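Local coordinates for two-domain protein containing predicted PHP-like metal-dependent phosphoesterase (Bacteroides vulgatus ATCC 8482, PDB 3E38), which is a predicted PHP-type metal-dependent phosphoesterase that binds zinc ions and carries a C-terminal Ig-like domain, at the interface of chains A and B. Sequence-based numbering; all coordinates share one arbitrary frame. Chains: chain A/B, two-domain protein containing predicted PHP-like metal-dependent phosphoesterase.

The interface of chains A and B. Residues chain A 33-35, 37-38; chain B 28, 33-35.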
ATOM      1  N   LEU A  33      22.756  10.216  -6.303  1.00 25.97           N
ATOM      2  CA  LEU A  33      21.851  10.857  -7.251  1.00 24.76           C
ATOM      3  C   LEU A  33      20.922  11.899  -6.671  1.00 24.97           C
ATOM      4  O   LEU A  33      20.025  12.423  -7.367  1.00 20.30           O
ATOM      5  CB  LEU A  33      21.033   9.772  -7.973  1.00 23.13           C
ATOM      6  CG  LEU A  33      21.883   8.938  -8.955  1.00 29.60           C
ATOM      7  CD1 LEU A  33      21.094   7.822  -9.533  1.00 27.41           C
ATOM      8  CD2 LEU A  33      22.439   9.769 -10.122  1.00 25.40           C
ATOM      9  N   VAL A  34      21.187  12.216  -5.403  1.00 29.13           N
ATOM     10  CA  VAL A  34      20.419  13.237  -4.678  1.00 29.49           C
ATOM     11  C   VAL A  34      21.303  14.257  -4.032  1.00 29.55           C
ATOM     12  O   VAL A  34      22.474  14.010  -3.694  1.00 25.20           O
ATOM     13  CB  VAL A  34      19.538  12.635  -3.549  1.00 32.33           C
ATOM     14  CG1 VAL A  34      18.566  11.588  -4.117  1.00 28.56           C
ATOM     15  CG2 VAL A  34      20.403  12.028  -2.442  1.00 25.78           C
ATOM     16  N   TRP A  35      20.720  15.434  -3.879  1.00 25.85           N
ATOM     17  CA  TRP A  35      21.383  16.518  -3.158  1.00 25.75           C
ATOM     18  C   TRP A  35      21.572  16.048  -1.699  1.00 27.67           C
ATOM     19  O   TRP A  35      20.717  15.326  -1.108  1.00 29.01           O
ATOM     20  CB  TRP A  35      20.568  17.837  -3.285  1.00 27.63           C
ATOM     21  CG  TRP A  35      21.316  19.073  -2.835  1.00 26.51           C
ATOM     22  CD1 TRP A  35      21.045  19.835  -1.744  1.00 26.71           C
ATOM     23  CD2 TRP A  35      22.462  19.677  -3.471  1.00 23.79           C
ATOM     24  NE1 TRP A  35      21.940  20.867  -1.654  1.00 26.61           N
ATOM     25  CE2 TRP A  35      22.822  20.792  -2.701  1.00 27.31           C
ATOM     26  CE3 TRP A  35      23.203  19.385  -4.622  1.00 27.66           C
ATOM     27  CZ2 TRP A  35      23.893  21.621  -3.038  1.00 22.70           C
ATOM     28  CZ3 TRP A  35      24.285  20.195  -4.951  1.00 25.26           C
ATOM     29  CH2 TRP A  35      24.616  21.305  -4.156  1.00 28.27           C
ATOM     30  N   THR A  37      21.145  17.225   1.225  1.00 26.03           N
ATOM     31  CA  THR A  37      20.149  17.538   2.248  1.00 22.52           C
ATOM     32  C   THR A  37      19.054  16.505   2.200  1.00 26.14           C
ATOM     33  O   THR A  37      18.451  16.191   3.212  1.00 27.29           O
ATOM     34  CB  THR A  37      19.619  18.934   2.129  1.00 22.90           C
ATOM     35  OG1 THR A  37      19.223  19.179   0.778  1.00 24.02           O
ATOM     36  CG2 THR A  37      20.674  19.923   2.545  1.00 18.28           C
ATOM     37  N   VAL A  38      18.871  15.890   1.034  1.00 27.34           N
ATOM     38  CA  VAL A  38      17.865  14.835   0.890  1.00 25.91           C
ATOM     39  C   VAL A  38      18.179  13.623   1.823  1.00 25.82           C
ATOM     40  O   VAL A  38      17.302  13.005   2.342  1.00 25.48           O
ATOM     41  CB  VAL A  38      17.705  14.357  -0.615  1.00 25.49           C
ATOM     42  CG1 VAL A  38      16.738  13.194  -0.718  1.00 20.27           C
ATOM     43  CG2 VAL A  38      17.225  15.473  -1.496  1.00 21.59           C
TER
ATOM     44  N   VAL B  28      19.148  19.638  -9.529  1.00 22.16           N
ATOM     45  CA  VAL B  28      20.114  20.343  -8.709  1.00 22.48           C
ATOM     46  C   VAL B  28      20.838  21.493  -9.468  1.00 27.57           C
ATOM     47  O   VAL B  28      21.665  22.216  -8.893  1.00 26.81           O
ATOM     48  CB  VAL B  28      21.228  19.344  -8.171  1.00 23.87           C
ATOM     49  CG1 VAL B  28      20.665  18.422  -7.095  1.00 18.55           C
ATOM     50  CG2 VAL B  28      21.859  18.585  -9.301  1.00 24.02           C
ATOM     51  N   LEU B  33      16.279  18.895  -6.340  1.00 24.59           N
ATOM     52  CA  LEU B  33      17.077  18.128  -5.360  1.00 25.80           C
ATOM     53  C   LEU B  33      17.615  16.817  -5.830  1.00 24.89           C
ATOM     54  O   LEU B  33      18.187  16.062  -5.051  1.00 27.24           O
ATOM     55  CB  LEU B  33      16.264  17.914  -4.065  1.00 25.55           C
ATOM     56  CG  LEU B  33      16.043  19.133  -3.173  1.00 33.31           C
ATOM     57  CD1 LEU B  33      14.934  18.834  -2.221  1.00 34.81           C
ATOM     58  CD2 LEU B  33      17.364  19.572  -2.409  1.00 29.95           C
ATOM     59  N   VAL B  34      17.461  16.568  -7.123  1.00 27.76           N
ATOM     60  CA  VAL B  34      17.962  15.344  -7.768  1.00 26.49           C
ATOM     61  C   VAL B  34      18.864  15.625  -8.964  1.00 28.05           C
ATOM     62  O   VAL B  34      18.786  16.682  -9.623  1.00 29.46           O
ATOM     63  CB  VAL B  34      16.788  14.441  -8.233  1.00 29.76           C
ATOM     64  CG1 VAL B  34      15.974  13.979  -7.012  1.00 25.10           C
ATOM     65  CG2 VAL B  34      15.863  15.140  -9.313  1.00 23.98           C
ATOM     66  N   TRP B  35      19.725  14.663  -9.235  1.00 23.31           N
ATOM     67  CA  TRP B  35      20.556  14.695 -10.439  1.00 25.55           C
ATOM     68  C   TRP B  35      19.644  14.614 -11.691  1.00 28.02           C
ATOM     69  O   TRP B  35      18.634  13.923 -11.666  1.00 29.54           O
ATOM     70  CB  TRP B  35      21.554  13.555 -10.413  1.00 23.75           C
ATOM     71  CG  TRP B  35      22.535  13.681 -11.464  1.00 19.47           C
ATOM     72  CD1 TRP B  35      22.605  12.947 -12.570  1.00 32.52           C
ATOM     73  CD2 TRP B  35      23.643  14.597 -11.507  1.00 27.87           C
ATOM     74  NE1 TRP B  35      23.674  13.341 -13.333  1.00 34.50           N
ATOM     75  CE2 TRP B  35      24.329  14.355 -12.703  1.00 21.44           C
ATOM     76  CE3 TRP B  35      24.099  15.622 -10.662  1.00 29.28           C
ATOM     77  CZ2 TRP B  35      25.485  15.068 -13.079  1.00 23.24           C
ATOM     78  CZ3 TRP B  35      25.240  16.358 -11.058  1.00 27.01           C
ATOM     79  CH2 TRP B  35      25.911  16.063 -12.246  1.00 25.64           C
TER
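A:Leu33 to A:Trp35 and the same stretch of chain B meet through a short antiparallel beta bridge between A:Val34 and B:Val34, part of a two-fold symmetric contact between identical subunits that joins chains A and B within the deposited four-copy assembly; whether this pairing exists in solution the structure alone does not show. The bridge is centred on the two valines, but the bonds are made by their neighbours. The backbone N of B:Trp35 donates to the carbonyl O of A:Leu33 at 2.9 Å, almost straight at the hydrogen (179°). Its twin runs from A:Trp35 N to B:Leu33 O, also 2.9 Å. In both, the donor stands well above the carbonyl plane.

Side chains close the flanks of this bridge. The course of the backbone sets CB of A:Trp35 3.7 Å from the CD2 methyl of B:Leu33, whose side chain crosses that of the tryptophan at about a right angle. With chi1 at -167°, the indole points away from its own backbone N, whose N-H is already used in the bridge, and this turn brings CD1 on the pyrrole part of the ring to the same leucine methyl. The benzo part takes a different neighbour: CE3 meets CG1 of B:Val28 at 3.7 Å. An alanine in place of A:Trp35 could keep the backbone bond and the CB contacts, but would probably lose the packing of CE3 on B:Val28 CG1 and of CD1 on B:Leu33 CD2, opening a gap beside the bridge.

B:Leu33 is held from the helix 36-45 side as well. A:Thr37 OG1, which lies in plane at the edge of its own chain's indole, approaches the same CD2 methyl. The next residue of the helix, A:Val38, points CG2 at the base of the leucine, 3.7 Å from B:Leu33 CB.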